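Local coordinates for protein catalase (Pseudomonas syringae, PDB 1M7S) that breaks down hydrogen peroxide into water and oxygen with the help of heme, protecting the cell from its toxic effects, at residues 89-94 and 102-107; 125-130 and 172-177. All blocks are in the same frame, centred on the assembly; numbering follows the deposited sequence.

Interaction 1: residues 89-94 and 102-107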
loop_
_atom_site.group_PDB
_atom_site.type_symbol
_atom_site.label_atom_id
_atom_site.label_comp_id
_atom_site.label_asym_id
_atom_site.label_seq_id
_atom_site.Cartn_x
_atom_site.Cartn_y
_atom_site.Cartn_z
ATOM N N PHE A 89 -3.267 -11.506 -23.722
ATOM C CA PHE A 89 -3.743 -12.872 -23.806
ATOM C C PHE A 89 -3.351 -13.530 -22.451
ATOM O O PHE A 89 -2.338 -13.081 -21.937
ATOM C CB PHE A 89 -3.033 -13.675 -24.920
ATOM C CG PHE A 89 -3.526 -13.294 -26.306
ATOM C CD1 PHE A 89 -4.776 -13.644 -26.751
ATOM C CD2 PHE A 89 -2.684 -12.568 -27.154
ATOM C CE1 PHE A 89 -5.213 -13.297 -28.014
ATOM C CE2 PHE A 89 -3.088 -12.202 -28.417
ATOM C CZ PHE A 89 -4.368 -12.578 -28.853
ATOM N N SER A 90 -4.050 -14.561 -22.012
ATOM C CA SER A 90 -3.610 -15.114 -20.702
ATOM C C SER A 90 -4.181 -16.473 -20.412
ATOM O O SER A 90 -5.093 -16.902 -21.126
ATOM C CB SER A 90 -4.163 -14.182 -19.602
ATOM O OG SER A 90 -5.557 -13.926 -19.774
ATOM N N SER A 91 -3.661 -17.143 -19.362
ATOM C CA SER A 91 -4.393 -18.328 -18.863
ATOM C C SER A 91 -5.148 -17.802 -17.656
ATOM O O SER A 91 -5.382 -16.570 -17.613
ATOM C CB SER A 91 -3.471 -19.477 -18.507
ATOM O OG SER A 91 -2.590 -18.901 -17.538
ATOM N N VAL A 92 -5.727 -18.615 -16.761
ATOM C CA VAL A 92 -6.654 -18.083 -15.779
ATOM C C VAL A 92 -6.269 -18.345 -14.324
ATOM O O VAL A 92 -6.188 -17.477 -13.486
ATOM C CB VAL A 92 -8.054 -18.741 -15.974
ATOM C CG1 VAL A 92 -9.039 -18.333 -14.879
ATOM C CG2 VAL A 92 -8.670 -18.312 -17.310
ATOM N N VAL A 93 -6.057 -19.629 -14.048
ATOM C CA VAL A 93 -5.899 -20.084 -12.677
ATOM C C VAL A 93 -4.531 -19.941 -12.063
ATOM O O VAL A 93 -4.497 -19.499 -10.909
ATOM C CB VAL A 93 -6.315 -21.578 -12.595
ATOM C CG1 VAL A 93 -6.182 -22.091 -11.176
ATOM C CG2 VAL A 93 -7.725 -21.801 -13.134
ATOM N N HIS A 94 -3.470 -20.316 -12.757
ATOM C CA HIS A 94 -2.166 -20.322 -12.073
ATOM C C HIS A 94 -1.413 -19.008 -12.117
ATOM O O HIS A 94 -1.893 -18.054 -12.738
ATOM C CB HIS A 94 -1.334 -21.480 -12.595
ATOM C CG HIS A 94 -2.050 -22.762 -12.275
ATOM N ND1 HIS A 94 -2.955 -23.332 -13.151
ATOM C CD2 HIS A 94 -2.012 -23.512 -11.141
ATOM C CE1 HIS A 94 -3.455 -24.441 -12.575
ATOM N NE2 HIS A 94 -2.890 -24.557 -11.365
ATOM N N LEU A 102 -0.808 -25.574 -19.176
ATOM C CA LEU A 102 -1.809 -26.019 -18.202
ATOM C C LEU A 102 -3.220 -25.847 -18.768
ATOM O O LEU A 102 -3.496 -24.846 -19.449
ATOM C CB LEU A 102 -1.677 -25.268 -16.889
ATOM C CG LEU A 102 -0.346 -25.483 -16.128
ATOM C CD1 LEU A 102 -0.542 -24.873 -14.726
ATOM C CD2 LEU A 102 0.028 -26.934 -16.046
ATOM N N ARG A 103 -4.040 -26.845 -18.540
ATOM C CA ARG A 103 -5.420 -26.867 -19.041
ATOM C C ARG A 103 -6.227 -25.724 -18.451
ATOM O O ARG A 103 -6.316 -25.615 -17.230
ATOM C CB ARG A 103 -6.090 -28.213 -18.689
ATOM C CG ARG A 103 -7.589 -28.205 -19.154
ATOM C CD ARG A 103 -8.173 -29.596 -18.782
ATOM N NE ARG A 103 -7.307 -30.617 -19.403
ATOM C CZ ARG A 103 -7.373 -30.871 -20.718
ATOM N NH1 ARG A 103 -8.180 -30.288 -21.617
ATOM N NH2 ARG A 103 -6.520 -31.773 -21.154
ATOM N N ASP A 104 -6.869 -24.879 -19.272
ATOM C CA ASP A 104 -7.650 -23.760 -18.733
ATOM C C ASP A 104 -8.314 -23.059 -19.917
ATOM O O ASP A 104 -7.865 -23.236 -21.062
ATOM C CB ASP A 104 -6.639 -22.708 -18.211
ATOM C CG ASP A 104 -6.575 -22.417 -16.730
ATOM O OD1 ASP A 104 -5.693 -21.597 -16.300
ATOM O OD2 ASP A 104 -7.386 -22.981 -15.946
ATOM N N PRO A 105 -9.278 -22.200 -19.651
ATOM C CA PRO A 105 -9.793 -21.259 -20.642
ATOM C C PRO A 105 -8.638 -20.272 -20.827
ATOM O O PRO A 105 -7.688 -20.217 -19.990
ATOM C CB PRO A 105 -10.952 -20.468 -19.996
ATOM C CG PRO A 105 -11.135 -21.214 -18.687
ATOM C CD PRO A 105 -9.789 -21.873 -18.328
ATOM N N HIS A 106 -8.633 -19.482 -21.886
ATOM C CA HIS A 106 -7.603 -18.465 -22.097
ATOM C C HIS A 106 -8.280 -17.115 -22.332
ATOM O O HIS A 106 -9.225 -17.035 -23.131
ATOM C CB HIS A 106 -6.645 -18.824 -23.246
ATOM C CG HIS A 106 -5.765 -19.953 -22.780
ATOM N ND1 HIS A 106 -6.136 -21.276 -22.934
ATOM C CD2 HIS A 106 -4.586 -19.909 -22.085
ATOM C CE1 HIS A 106 -5.189 -22.026 -22.378
ATOM N NE2 HIS A 106 -4.265 -21.225 -21.885
ATOM N N GLY A 107 -7.729 -16.102 -21.668
ATOM C CA GLY A 107 -8.243 -14.731 -21.814
ATOM C C GLY A 107 -7.815 -14.141 -23.158
ATOM O O GLY A 107 -6.709 -14.422 -23.639
HETATM O O HOH W 1 -3.333 -21.837 -15.421
#
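D104 meets V92 and V93 through one carboxylate oxygen, and its side chain shows how a single acidic group can fix a turn of backbone that follows a strand. Its CB is directed at the opposite segment, with chi1 at -114°, well away from a staggered value. CG then packs against V93 CG2. At the tip, OD1 accepts two amides: V92 N at 3.0 Å, from above the carboxylate plane, and V93 N, also 3.0 Å from D104 OD1, on the syn side along a nearly straight bond (174°). Both approach the same face of that plane. Water 1 donates a third bond to OD1 and is also hydrogen-bonded to H94 ND1, in the plane of the imidazole. The other oxygen, OD2, lies beside V93 CG2. L102 CD1 sits over one face of the H94 ring, 3.6 Å from its centroid, in a CH-pi contact; H94 NE2 is hydrogen-bonded to D153. Farther along, S90 and G107 form an antiparallel hydrogen-bonded pair, with G107 N 2.8 Å from S90 O, while S90 OG is hydrogen-bonded to H52, the predicted active-site histidine, and G107 touches the heme. That pair joins strands 82-90 and 107-114; helix 236-246 packs on F89 and H106, helix 169-176 meets R103 and P105, and Y234 of a second subunit packs on L102.

Interaction 2: residues 125-130 and 172-177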
loop_
_atom_site.group_PDB
_atom_site.type_symbol
_atom_site.label_atom_id
_atom_site.label_comp_id
_atom_site.label_asym_id
_atom_site.label_seq_id
_atom_site.Cartn_x
_atom_site.Cartn_y
_atom_site.Cartn_z
ATOM N N ASN A 125 -11.358 -17.302 -24.986
ATOM C CA ASN A 125 -11.562 -18.141 -26.180
ATOM C C ASN A 125 -12.853 -18.914 -25.986
ATOM O O ASN A 125 -13.605 -19.074 -26.968
ATOM C CB ASN A 125 -10.328 -19.025 -26.443
ATOM C CG ASN A 125 -10.128 -20.096 -25.379
ATOM O OD1 ASN A 125 -10.389 -19.853 -24.197
ATOM N ND2 ASN A 125 -9.675 -21.304 -25.753
ATOM N N PHE A 126 -13.239 -19.354 -24.774
ATOM C CA PHE A 126 -14.494 -20.120 -24.676
ATOM C C PHE A 126 -15.676 -19.164 -24.768
ATOM O O PHE A 126 -15.667 -18.099 -24.151
ATOM C CB PHE A 126 -14.608 -20.857 -23.336
ATOM C CG PHE A 126 -13.607 -21.931 -23.042
ATOM C CD1 PHE A 126 -12.775 -22.464 -24.004
ATOM C CD2 PHE A 126 -13.564 -22.439 -21.731
ATOM C CE1 PHE A 126 -11.839 -23.437 -23.681
ATOM C CE2 PHE A 126 -12.664 -23.464 -21.434
ATOM C CZ PHE A 126 -11.806 -23.956 -22.403
ATOM N N PRO A 127 -16.721 -19.520 -25.490
ATOM C CA PRO A 127 -17.839 -18.573 -25.673
ATOM C C PRO A 127 -18.839 -18.522 -24.544
ATOM O O PRO A 127 -19.830 -17.782 -24.492
ATOM C CB PRO A 127 -18.527 -19.084 -26.962
ATOM C CG PRO A 127 -18.280 -20.559 -26.813
ATOM C CD PRO A 127 -16.822 -20.709 -26.342
ATOM N N THR A 128 -18.670 -19.430 -23.551
ATOM C CA THR A 128 -19.585 -19.543 -22.423
ATOM C C THR A 128 -18.712 -19.600 -21.150
ATOM O O THR A 128 -17.533 -19.915 -21.256
ATOM C CB THR A 128 -20.475 -20.795 -22.483
ATOM O OG1 THR A 128 -19.756 -22.004 -22.757
ATOM C CG2 THR A 128 -21.498 -20.560 -23.607
ATOM N N PHE A 129 -19.357 -19.435 -20.009
ATOM C CA PHE A 129 -18.628 -19.490 -18.731
ATOM C C PHE A 129 -19.241 -20.556 -17.834
ATOM O O PHE A 129 -20.260 -21.173 -18.206
ATOM C CB PHE A 129 -18.710 -18.111 -18.070
ATOM C CG PHE A 129 -17.547 -17.926 -17.126
ATOM C CD1 PHE A 129 -17.766 -17.727 -15.765
ATOM C CD2 PHE A 129 -16.253 -17.952 -17.617
ATOM C CE1 PHE A 129 -16.682 -17.555 -14.935
ATOM C CE2 PHE A 129 -15.167 -17.790 -16.775
ATOM C CZ PHE A 129 -15.392 -17.600 -15.421
ATOM N N PHE A 130 -18.587 -20.904 -16.742
ATOM C CA PHE A 130 -19.067 -21.974 -15.884
ATOM C C PHE A 130 -20.223 -21.537 -15.016
ATOM O O PHE A 130 -20.953 -22.438 -14.551
ATOM C CB PHE A 130 -17.917 -22.455 -14.984
ATOM C CG PHE A 130 -16.645 -22.738 -15.755
ATOM C CD1 PHE A 130 -15.648 -21.783 -15.883
ATOM C CD2 PHE A 130 -16.418 -24.015 -16.231
ATOM C CE1 PHE A 130 -14.476 -22.075 -16.569
ATOM C CE2 PHE A 130 -15.245 -24.333 -16.896
ATOM C CZ PHE A 130 -14.278 -23.360 -17.081
ATOM N N LEU A 172 -17.477 -26.874 -18.661
ATOM C CA LEU A 172 -16.557 -27.929 -18.274
ATOM C C LEU A 172 -16.302 -28.874 -19.441
ATOM O O LEU A 172 -15.211 -29.423 -19.587
ATOM C CB LEU A 172 -17.156 -28.769 -17.108
ATOM C CG LEU A 172 -17.157 -27.953 -15.809
ATOM C CD1 LEU A 172 -18.040 -28.701 -14.814
ATOM C CD2 LEU A 172 -15.703 -27.802 -15.353
ATOM N N THR A 173 -17.251 -29.040 -20.338
ATOM C CA THR A 173 -17.061 -29.876 -21.552
ATOM C C THR A 173 -16.035 -29.195 -22.432
ATOM O O THR A 173 -15.072 -29.859 -22.876
ATOM C CB THR A 173 -18.416 -30.000 -22.292
ATOM O OG1 THR A 173 -19.265 -30.736 -21.413
ATOM C CG2 THR A 173 -18.368 -30.724 -23.631
ATOM N N LEU A 174 -16.082 -27.866 -22.585
ATOM C CA LEU A 174 -15.016 -27.216 -23.350
ATOM C C LEU A 174 -13.645 -27.342 -22.671
ATOM O O LEU A 174 -12.602 -27.627 -23.248
ATOM C CB LEU A 174 -15.283 -25.675 -23.423
ATOM C CG LEU A 174 -16.444 -25.254 -24.319
ATOM C CD1 LEU A 174 -16.639 -23.729 -24.190
ATOM C CD2 LEU A 174 -16.220 -25.568 -25.804
ATOM N N LEU A 175 -13.634 -27.115 -21.356
ATOM C CA LEU A 175 -12.410 -27.156 -20.556
ATOM C C LEU A 175 -11.639 -28.473 -20.691
ATOM O O LEU A 175 -10.413 -28.427 -20.848
ATOM C CB LEU A 175 -12.689 -26.876 -19.060
ATOM C CG LEU A 175 -11.410 -26.972 -18.174
ATOM C CD1 LEU A 175 -10.446 -25.816 -18.470
ATOM C CD2 LEU A 175 -11.824 -26.945 -16.706
ATOM N N TYR A 176 -12.336 -29.601 -20.644
ATOM C CA TYR A 176 -11.706 -30.912 -20.672
ATOM C C TYR A 176 -11.533 -31.421 -22.095
ATOM O O TYR A 176 -10.904 -32.450 -22.309
ATOM C CB TYR A 176 -12.452 -31.950 -19.775
ATOM C CG TYR A 176 -12.119 -31.597 -18.325
ATOM C CD1 TYR A 176 -13.052 -30.937 -17.535
ATOM C CD2 TYR A 176 -10.847 -31.922 -17.823
ATOM C CE1 TYR A 176 -12.702 -30.612 -16.222
ATOM C CE2 TYR A 176 -10.523 -31.593 -16.510
ATOM C CZ TYR A 176 -11.454 -30.936 -15.735
ATOM O OH TYR A 176 -11.147 -30.561 -14.443
ATOM N N SER A 177 -12.019 -30.733 -23.098
ATOM C CA SER A 177 -11.792 -31.066 -24.502
ATOM C C SER A 177 -10.403 -30.506 -24.823
ATOM O O SER A 177 -9.795 -29.760 -24.049
ATOM C CB SER A 177 -12.814 -30.382 -25.416
ATOM O OG SER A 177 -12.449 -29.018 -25.611
#
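The carbonyl oxygen of L174, a residue whose side chain lies against F126, takes two hydrogen bonds from S177: OG at 2.7 Å from L174 O, and the backbone N at 3.2 Å from the same oxygen. S177 OG is also hydrogen-bonded to the backbone N of E179, tying helix 169-176 to the chain that follows. The contact itself illustrates how a helix can be received by aromatic rings, one through its face and one nearer its edge, with no polar bond across. L174 CB stands almost exactly above the middle of the F126 ring, 3.8 Å from the centroid and 4° off its normal, as a CH-pi contact. From there the L174 side chain runs back past the ring, opposite in sense to F126, until CD1 reaches F126 CB at 3.6 Å. The same methyl meets P127 CD tip to tip and touches T128 OG1, whose polar bonds go to T171 and R170. F126 CG, anti to the carbonyl carbon (chi1 -64°), carries the ring toward the helix, where CZ comes 3.7 Å from L175 CA. F130 crosses L172 at about a right angle, its CE2 lying 3.8 Å from L172 CD2, while L175 CB lies at the edge of the F130 ring. The helix thus packs on the loop that follows predicted active-site N124 and carries heme-touching F129, beside the antiparallel beta barrel and heme pocket of the catalase fold.

Overall arrangement
Both interactions are buried and both reach the heme pocket, through G107 and F129, yet they differ in chemistry. Interaction 1, nearer the centre of the chain, relies on backbone pairing and on a carboxylate with its water. Interaction 2, with the smaller interface, is apolar across its two segments and joins a loop to helix 169-176. The two also touch each other: H106 O and N125 N, 2.8 Å apart, probably form a hydrogen bond, as do R103 NH1 and L175 O at 3.0 Å, while D104 packs on L175. Residues 102-107 thus lie against both segments of interaction 2, and only interaction 1 also meets a second subunit.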